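Local coordinates for tetrapyrrole methylase family protein (PDB 3HH1) that probably methylates the 2'-hydroxyl of a cytidine ribose in 16S rRNA with S-adenosylmethionine, and is represented here by its N-terminal tetrapyrrole-methylase-type domain, at residues K5-V10 with G108-P113; N27-A32 with D81-T86; G33-E38 with K55-Y60. All coordinates share one frame; numbering follows the deposited sequence.

How the interactions relate
All three contacts sit on one parallel sheet whose strands run in the order 57-59, 34-37, 82-87, 8-13, 111-114. Interaction 1 pairs the last two of these and interaction 3 the first two, with centres about 15 Å apart; interaction 2 lies between them, about 11 Å and 9 Å away, where helix 23-31 covers the central strand. Strand 82-87 bonds to strand 8-13 on one flank and strand 34-37 on the other, so interaction 2 touches both neighbours. Along the chain the contacts are nested: interaction 3 falls inside the loop closed by interaction 2, and both fall inside that of interaction 1, which brings the two ends of this domain together.

Interaction 1: K5-V10 with G108-P113; sequences KGTLYV and GLPVVP
Pro110 and Val112 meet Lys5 and Thr7 where strand 111-114, at one border of the sheet, runs parallel to strand 8-13. Val112 is held in the middle of the parallel pairing: its N donates to Leu8 O at 2.9 Å and its O accepts from Val10 N, while Leu8 N reaches back to Pro110 O. Its side chain lies alongside Tyr9 on the face they share, CB 3.9 Å from Tyr9 CD1. Thr7 completes this cluster. Its CG2, anti to the backbone N, sits over the centre of the Tyr9 ring, 3.5 Å above the plane, and also meets Val112 CG2 at 3.5 Å. An alanine in place of Thr7 would probably leave the Tyr9 ring face and Val112 CG2 without their methyl neighbour and Pro110 CG without OG1, opening a gap on that face of the sheet. The Pro110 ring crosses the Thr7 side chain at about a right angle with CG 3.7 Å from Thr7 OG1; CD lies 3.4 Å from Gly6 O, a buried carbonyl with no hydrogen-bond partner in the model. Extended beyond CG, the Lys5 chain passes Leu109 CD2 and delivers NZ to Gly108 O at 2.7 Å, tilted 33° from the carbonyl plane. Gly108 ends helix 98-106 in a Schellman motif. On the reverse face, Leu8 and Val111 rest on that helix, and Ile93 of the second subunit packs on Val10 and Val111. Backbone bonds thus set the pairing, apolar contacts fill both faces, and the ammonium, bound near the helix C-terminus, probably gains from the helix dipole.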
loop_
_atom_site.group_PDB
_atom_site.type_symbol
_atom_site.label_atom_id
_atom_site.label_comp_id
_atom_site.label_asym_id
_atom_site.label_seq_id
_atom_site.Cartn_x
_atom_site.Cartn_y
_atom_site.Cartn_z
ATOM N N LYS A 5 14.876 -12.605 -12.917
ATOM C CA LYS A 5 14.311 -11.326 -12.560
ATOM C C LYS A 5 14.640 -11.034 -11.090
ATOM O O LYS A 5 14.584 -11.938 -10.238
ATOM C CB LYS A 5 12.791 -11.370 -12.719
ATOM C CG LYS A 5 12.281 -11.624 -14.093
ATOM C CD LYS A 5 10.747 -11.805 -14.115
ATOM C CE LYS A 5 10.245 -11.905 -15.546
ATOM N NZ LYS A 5 8.778 -12.020 -15.686
ATOM N N GLY A 6 14.973 -9.791 -10.792
ATOM C CA GLY A 6 15.066 -9.337 -9.416
ATOM C C GLY A 6 13.678 -9.148 -8.863
ATOM O O GLY A 6 12.685 -9.006 -9.600
ATOM N N THR A 7 13.621 -9.145 -7.543
ATOM C CA THR A 7 12.398 -8.972 -6.790
ATOM C C THR A 7 12.374 -7.589 -6.188
ATOM O O THR A 7 13.396 -7.111 -5.659
ATOM C CB THR A 7 12.329 -10.054 -5.689
ATOM O OG1 THR A 7 12.158 -11.335 -6.316
ATOM C CG2 THR A 7 11.167 -9.817 -4.692
ATOM N N LEU A 8 11.200 -6.948 -6.266
ATOM C CA LEU A 8 10.946 -5.737 -5.523
ATOM C C LEU A 8 10.389 -6.136 -4.136
ATOM O O LEU A 8 9.220 -6.611 -4.038
ATOM C CB LEU A 8 9.964 -4.838 -6.233
ATOM C CG LEU A 8 9.741 -3.486 -5.554
ATOM C CD1 LEU A 8 11.083 -2.605 -5.484
ATOM C CD2 LEU A 8 8.623 -2.692 -6.192
ATOM N N TYR A 9 11.190 -5.996 -3.085
ATOM C CA TYR A 9 10.730 -6.253 -1.714
ATOM C C TYR A 9 10.156 -4.997 -1.107
ATOM O O TYR A 9 10.804 -3.970 -1.132
ATOM C CB TYR A 9 11.887 -6.716 -0.825
ATOM C CG TYR A 9 12.384 -8.088 -1.183
ATOM C CD1 TYR A 9 11.638 -9.208 -0.886
ATOM C CD2 TYR A 9 13.582 -8.259 -1.873
ATOM C CE1 TYR A 9 12.058 -10.451 -1.226
ATOM C CE2 TYR A 9 14.003 -9.494 -2.236
ATOM C CZ TYR A 9 13.255 -10.608 -1.897
ATOM O OH TYR A 9 13.685 -11.876 -2.259
ATOM N N VAL A 10 8.925 -5.049 -0.635
ATOM C CA VAL A 10 8.297 -3.913 0.007
ATOM C C VAL A 10 8.424 -4.123 1.529
ATOM O O VAL A 10 7.838 -5.062 2.107
ATOM C CB VAL A 10 6.832 -3.747 -0.427
ATOM C CG1 VAL A 10 6.274 -2.510 0.209
ATOM C CG2 VAL A 10 6.744 -3.658 -1.989
ATOM N N GLY A 108 5.751 -7.461 -15.124
ATOM C CA GLY A 108 5.862 -8.885 -14.891
ATOM C C GLY A 108 6.978 -9.238 -13.918
ATOM O O GLY A 108 7.497 -10.360 -13.941
ATOM N N LEU A 109 7.316 -8.298 -13.042
ATOM C CA LEU A 109 8.367 -8.501 -12.058
ATOM C C LEU A 109 7.750 -8.761 -10.679
ATOM O O LEU A 109 6.723 -8.192 -10.347
ATOM C CB LEU A 109 9.289 -7.276 -12.035
ATOM C CG LEU A 109 9.961 -6.949 -13.383
ATOM C CD1 LEU A 109 10.553 -5.504 -13.358
ATOM C CD2 LEU A 109 11.055 -7.959 -13.690
ATOM N N PRO A 110 8.387 -9.618 -9.874
ATOM C CA PRO A 110 7.835 -10.040 -8.591
ATOM C C PRO A 110 7.851 -8.918 -7.558
ATOM O O PRO A 110 8.823 -8.164 -7.499
ATOM C CB PRO A 110 8.763 -11.165 -8.141
ATOM C CG PRO A 110 9.771 -11.329 -9.112
ATOM C CD PRO A 110 9.589 -10.380 -10.237
ATOM N N VAL A 111 6.753 -8.762 -6.833
ATOM C CA VAL A 111 6.646 -7.744 -5.781
ATOM C C VAL A 111 6.250 -8.509 -4.524
ATOM O O VAL A 111 5.214 -9.191 -4.526
ATOM C CB VAL A 111 5.609 -6.670 -6.096
ATOM C CG1 VAL A 111 5.513 -5.658 -4.929
ATOM C CG2 VAL A 111 5.971 -5.939 -7.462
ATOM N N VAL A 112 7.098 -8.443 -3.509
ATOM C CA VAL A 112 6.989 -9.291 -2.331
ATOM C C VAL A 112 7.004 -8.478 -1.060
ATOM O O VAL A 112 7.950 -7.727 -0.801
ATOM C CB VAL A 112 8.152 -10.302 -2.283
ATOM C CG1 VAL A 112 8.121 -11.144 -0.954
ATOM C CG2 VAL A 112 8.108 -11.173 -3.529
ATOM N N PRO A 113 5.971 -8.647 -0.226
ATOM C CA PRO A 113 5.963 -7.902 1.033
ATOM C C PRO A 113 6.910 -8.516 2.061
ATOM O O PRO A 113 7.016 -9.739 2.119
ATOM C CB PRO A 113 4.505 -8.030 1.489
ATOM C CG PRO A 113 3.999 -9.313 0.869
ATOM C CD PRO A 113 4.747 -9.448 -0.433
#

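Interaction 2: N27-A32 with D81-T86; sequences NTLRNA and DVALVT
Leu29 and Ala83 meet where helix 23-31 packs against the central strand, 82-87, of the parallel alpha/beta sheet of this methylase domain. The tight part is small and wholly apolar. Leu29 puts CG anti to its carbonyl carbon (chi1 -63°), and from there a single methyl does the touching: CD2 lies 3.7 Å from Ala83 CB. Val85 CG1, two residues further along the strand, is equally close to Leu29 CD2 in one of the two deposited conformers of Val85, so this second contact is less certain. In that conformer the Leu29 and Val85 side chains cross at about a right angle. Nearly one turn further on, Ala32 brings its CB against the Ala83 methyl from the loop that leaves the helix. At the two alanines only methyl faces methyl, while Leu29 fills the space between helix and strand further along; Ile35 of the neighbouring strand 34-37 packs on Leu29 and Val85 as well. The looser side lies toward Asp81, at the start of the strand segment. Here the approach is backbone to backbone, Ala32 C standing 4.1 Å from Asp81 O, and the carboxylate is engaged elsewhere: Asp81 OD1 accepts a hydrogen bond from Thr7 N. Asp81 is partly exposed, whereas Leu29, Ala32 and Ala83 are all buried. Between the two alanines the methyl carbons, Ala32 CB and Ala83 CB, are 4.0 Å apart.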
loop_
_atom_site.group_PDB
_atom_site.type_symbol
_atom_site.label_atom_id
_atom_site.label_comp_id
_atom_site.label_asym_id
_atom_site.label_seq_id
_atom_site.Cartn_x
_atom_site.Cartn_y
_atom_site.Cartn_z
ATOM N N ASN A 27 17.856 -7.427 7.190
ATOM C CA ASN A 27 18.813 -8.119 6.318
ATOM C C ASN A 27 18.460 -7.834 4.862
ATOM O O ASN A 27 19.346 -7.690 4.025
ATOM C CB ASN A 27 18.795 -9.588 6.591
ATOM C CG ASN A 27 20.021 -10.299 6.091
ATOM O OD1 ASN A 27 19.927 -11.167 5.254
ATOM N ND2 ASN A 27 21.165 -9.937 6.614
ATOM N N THR A 28 17.165 -7.764 4.589
ATOM C CA THR A 28 16.681 -7.420 3.257
ATOM C C THR A 28 17.177 -6.066 2.827
ATOM O O THR A 28 17.717 -5.935 1.711
ATOM C CB THR A 28 15.159 -7.508 3.139
ATOM O OG1 THR A 28 14.768 -8.865 3.437
ATOM C CG2 THR A 28 14.699 -7.104 1.680
ATOM N N LEU A 29 17.046 -5.074 3.698
ATOM C CA LEU A 29 17.531 -3.738 3.419
ATOM C C LEU A 29 19.054 -3.725 3.312
ATOM O O LEU A 29 19.614 -3.065 2.434
ATOM C CB LEU A 29 17.127 -2.781 4.520
ATOM C CG LEU A 29 15.611 -2.606 4.686
ATOM C CD1 LEU A 29 15.368 -1.708 5.897
ATOM C CD2 LEU A 29 14.881 -2.079 3.470
ATOM N N ARG A 30 19.712 -4.470 4.204
ATOM C CA ARG A 30 21.172 -4.452 4.243
ATOM C C ARG A 30 21.793 -4.909 2.913
ATOM O O ARG A 30 22.821 -4.342 2.461
ATOM C CB ARG A 30 21.647 -5.303 5.424
ATOM C CG ARG A 30 23.081 -5.190 5.699
ATOM C CD ARG A 30 23.539 -6.063 6.867
ATOM N NE ARG A 30 22.833 -5.869 8.122
ATOM C CZ ARG A 30 23.022 -4.861 8.975
ATOM N NH1 ARG A 30 22.326 -4.833 10.096
ATOM N NH2 ARG A 30 23.889 -3.888 8.737
ATOM N N ASN A 31 21.205 -5.949 2.316
ATOM C CA ASN A 31 21.768 -6.582 1.130
ATOM C C ASN A 31 21.108 -6.270 -0.190
ATOM O O ASN A 31 21.421 -6.887 -1.192
ATOM C CB ASN A 31 21.802 -8.105 1.363
ATOM C CG ASN A 31 22.674 -8.469 2.601
ATOM O OD1 ASN A 31 23.678 -7.777 2.908
ATOM N ND2 ASN A 31 22.300 -9.541 3.299
ATOM N N ALA A 32 20.175 -5.315 -0.195
ATOM C CA ALA A 32 19.456 -4.956 -1.410
ATOM C C ALA A 32 20.362 -4.323 -2.410
ATOM O O ALA A 32 21.295 -3.634 -2.041
ATOM C CB ALA A 32 18.297 -3.957 -1.059
ATOM N N ASP A 81 17.759 -7.417 -6.744
ATOM C CA ASP A 81 16.663 -7.020 -5.882
ATOM C C ASP A 81 16.697 -5.541 -5.554
ATOM O O ASP A 81 17.761 -4.911 -5.546
ATOM C CB ASP A 81 16.699 -7.837 -4.613
ATOM C CG ASP A 81 16.724 -9.314 -4.894
ATOM O OD1 ASP A 81 16.300 -9.717 -6.022
ATOM O OD2 ASP A 81 17.180 -10.080 -4.001
ATOM N N VAL A 82 15.528 -5.004 -5.268
ATOM C CA VAL A 82 15.376 -3.634 -4.806
ATOM C C VAL A 82 14.437 -3.665 -3.615
ATOM O O VAL A 82 13.488 -4.428 -3.645
ATOM C CB VAL A 82 14.768 -2.749 -5.927
ATOM C CG1 VAL A 82 14.449 -1.342 -5.412
ATOM C CG2 VAL A 82 15.716 -2.679 -7.126
ATOM N N ALA A 83 14.696 -2.845 -2.581
ATOM C CA ALA A 83 13.815 -2.766 -1.440
ATOM C C ALA A 83 13.118 -1.416 -1.485
ATOM O O ALA A 83 13.787 -0.412 -1.575
ATOM C CB ALA A 83 14.602 -2.917 -0.113
ATOM N N LEU A 84 11.798 -1.418 -1.505
ATOM C CA LEU A 84 11.008 -0.182 -1.398
ATOM C C LEU A 84 10.605 -0.047 0.078
ATOM O O LEU A 84 9.970 -0.933 0.631
ATOM C CB LEU A 84 9.762 -0.286 -2.294
ATOM C CG LEU A 84 8.730 0.835 -2.171
ATOM C CD1 LEU A 84 9.353 2.158 -2.463
ATOM C CD2 LEU A 84 7.617 0.503 -3.171
ATOM N N VAL A 85 11.007 1.054 0.707
ATOM C CA VAL A 85 10.621 1.288 2.069
ATOM C C VAL A 85 9.341 2.107 2.055
ATOM O O VAL A 85 9.133 2.979 1.215
ATOM C CB VAL A 85 11.725 1.971 2.883
ATOM C CG1 VAL A 85 12.962 1.055 2.940
ATOM C CG2 VAL A 85 12.065 3.291 2.292
ATOM N N THR A 86 8.458 1.768 2.969
ATOM C CA THR A 86 7.244 2.512 3.162
ATOM C C THR A 86 7.118 2.681 4.652
ATOM O O THR A 86 7.827 2.030 5.417
ATOM C CB THR A 86 5.997 1.796 2.572
ATOM O OG1 THR A 86 5.790 0.538 3.233
ATOM C CG2 THR A 86 6.163 1.569 1.057
#

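Interaction 3: G33-E38 with K55-Y60; sequences GAIACE and KRLVSY
A beta-alpha-beta unit, strand 34-37, helix 40-49 and strand 57-59, supplies this contact: its two strands lie side by side and parallel, their segment axes 21° apart. Four backbone bonds alternate between them. Ile35 N donates to Arg56 O at 2.9 Å, Val58 N to Ile35 O, Cys37 N to Val58 O, and Tyr60 N to Cys37 O, the last nearly straight at 174°. At the strands' beginning a water carries the pairing on, donating to Gly33 O and accepting from Arg56 N, 2.8 Å from each. Ile35 and Lys55 cross at about a right angle, Lys55 CG lying 3.7 Å from Ile35 CD1. The lysine chain bends at chi2 and chi3, and its NZ bonds to Ala32 O and Arg30 O. On the same face Leu57 CD2 meets Ile35 CB at 3.8 Å, and helix 40-49 covers the layer, with Leu47 on Ile35 and Thr40 on Leu57. The other face carries Ala34, Ala36 and Val58; Val58 CG2 comes 4.3 Å from Ala34 CB, and helix 65-77 packs there through Ala68 and Leu75. Beyond the strands Glu38 CG stands at the edge of the Tyr60 ring, near its plane, 3.9 Å from Tyr60 CD2. Parallel neighbours joined by a crossover helix, with further helices on the reverse face, are the hallmark of a three-layer alpha/beta/alpha fold.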
loop_
_atom_site.group_PDB
_atom_site.type_symbol
_atom_site.label_atom_id
_atom_site.label_comp_id
_atom_site.label_asym_id
_atom_site.label_seq_id
_atom_site.Cartn_x
_atom_site.Cartn_y
_atom_site.Cartn_z
ATOM N N GLY A 33 20.067 -4.506 -3.694
ATOM C CA GLY A 33 20.842 -3.835 -4.738
ATOM C C GLY A 33 20.636 -2.331 -4.673
ATOM O O GLY A 33 21.535 -1.561 -5.024
ATOM N N ALA A 34 19.458 -1.902 -4.235
ATOM C CA ALA A 34 19.189 -0.450 -4.062
ATOM C C ALA A 34 18.009 -0.357 -3.157
ATOM O O ALA A 34 17.232 -1.316 -3.037
ATOM C CB ALA A 34 18.859 0.244 -5.406
ATOM N N ILE A 35 17.856 0.799 -2.531
ATOM C CA ILE A 35 16.704 1.043 -1.699
ATOM C C ILE A 35 15.948 2.196 -2.315
ATOM O O ILE A 35 16.545 3.240 -2.572
ATOM C CB ILE A 35 17.150 1.330 -0.262
ATOM C CG1 ILE A 35 17.764 0.036 0.351
ATOM C CG2 ILE A 35 15.973 1.876 0.594
ATOM C CD1 ILE A 35 18.126 0.112 1.769
ATOM N N ALA A 36 14.649 2.016 -2.546
ATOM C CA ALA A 36 13.801 3.069 -3.147
ATOM C C ALA A 36 12.963 3.641 -2.045
ATOM O O ALA A 36 12.442 2.897 -1.184
ATOM C CB ALA A 36 12.909 2.478 -4.224
ATOM N N CYS A 37 12.826 4.960 -2.018
ATOM C CA CYS A 37 12.121 5.549 -0.918
ATOM C C CYS A 37 11.579 6.874 -1.338
ATOM O O CYS A 37 12.112 7.513 -2.240
ATOM C CB CYS A 37 13.044 5.718 0.296
ATOM S SG CYS A 37 14.536 6.681 -0.083
ATOM N N GLU A 38 10.492 7.277 -0.706
ATOM C CA GLU A 38 9.911 8.571 -1.019
ATOM C C GLU A 38 10.442 9.630 -0.054
ATOM O O GLU A 38 10.498 10.809 -0.382
ATOM C CB GLU A 38 8.376 8.454 -1.029
ATOM C CG GLU A 38 7.674 9.589 -1.703
ATOM C CD GLU A 38 6.959 10.464 -0.727
ATOM O OE1 GLU A 38 6.799 10.028 0.445
ATOM O OE2 GLU A 38 6.554 11.577 -1.130
ATOM N N LYS A 55 24.793 2.260 0.594
ATOM C CA LYS A 55 23.700 1.774 -0.206
ATOM C C LYS A 55 23.268 2.749 -1.318
ATOM O O LYS A 55 23.117 3.953 -1.090
ATOM C CB LYS A 55 22.540 1.523 0.728
ATOM C CG LYS A 55 21.366 0.776 0.178
ATOM C CD LYS A 55 21.671 -0.645 -0.345
ATOM C CE LYS A 55 22.085 -1.593 0.723
ATOM N NZ LYS A 55 22.714 -2.800 0.146
ATOM N N ARG A 56 23.011 2.233 -2.502
ATOM C CA ARG A 56 22.427 3.079 -3.575
ATOM C C ARG A 56 20.967 3.376 -3.223
ATOM O O ARG A 56 20.173 2.468 -3.015
ATOM C CB ARG A 56 22.495 2.398 -4.918
ATOM C CG ARG A 56 21.938 3.198 -6.039
ATOM C CD ARG A 56 21.843 2.413 -7.323
ATOM N NE ARG A 56 21.188 3.232 -8.330
ATOM C CZ ARG A 56 20.898 2.818 -9.551
ATOM N NH1 ARG A 56 21.206 1.596 -9.938
ATOM N NH2 ARG A 56 20.278 3.628 -10.382
ATOM N N LEU A 57 20.622 4.657 -3.209
ATOM C CA LEU A 57 19.250 5.073 -2.915
ATOM C C LEU A 57 18.597 5.572 -4.180
ATOM O O LEU A 57 19.218 6.322 -4.950
ATOM C CB LEU A 57 19.226 6.193 -1.883
ATOM C CG LEU A 57 19.765 5.886 -0.497
ATOM C CD1 LEU A 57 19.468 7.098 0.389
ATOM C CD2 LEU A 57 19.186 4.570 0.075
ATOM N N VAL A 58 17.344 5.195 -4.398
ATOM C CA VAL A 58 16.540 5.768 -5.500
ATOM C C VAL A 58 15.435 6.606 -4.859
ATOM O O VAL A 58 14.604 6.083 -4.151
ATOM C CB VAL A 58 15.926 4.674 -6.376
ATOM C CG1 VAL A 58 14.982 5.306 -7.466
ATOM C CG2 VAL A 58 17.045 3.819 -7.020
ATOM N N SER A 59 15.464 7.910 -5.033
ATOM C CA SER A 59 14.549 8.750 -4.327
ATOM C C SER A 59 13.403 9.143 -5.267
ATOM O O SER A 59 13.620 9.661 -6.353
ATOM C CB SER A 59 15.274 9.955 -3.757
ATOM O OG SER A 59 15.588 10.835 -4.791
ATOM N N TYR A 60 12.196 8.846 -4.839
ATOM C CA TYR A 60 10.998 9.123 -5.584
ATOM C C TYR A 60 10.469 10.533 -5.324
ATOM O O TYR A 60 10.227 10.897 -4.193
ATOM C CB TYR A 60 9.930 8.089 -5.220
ATOM C CG TYR A 60 8.659 8.256 -6.021
ATOM C CD1 TYR A 60 8.520 7.627 -7.263
ATOM C CD2 TYR A 60 7.631 9.063 -5.577
ATOM C CE1 TYR A 60 7.377 7.796 -8.037
ATOM C CE2 TYR A 60 6.467 9.238 -6.347
ATOM C CZ TYR A 60 6.354 8.584 -7.576
ATOM O OH TYR A 60 5.235 8.725 -8.360
HETATM O O HOH W 1 23.441 -0.466 -3.226
#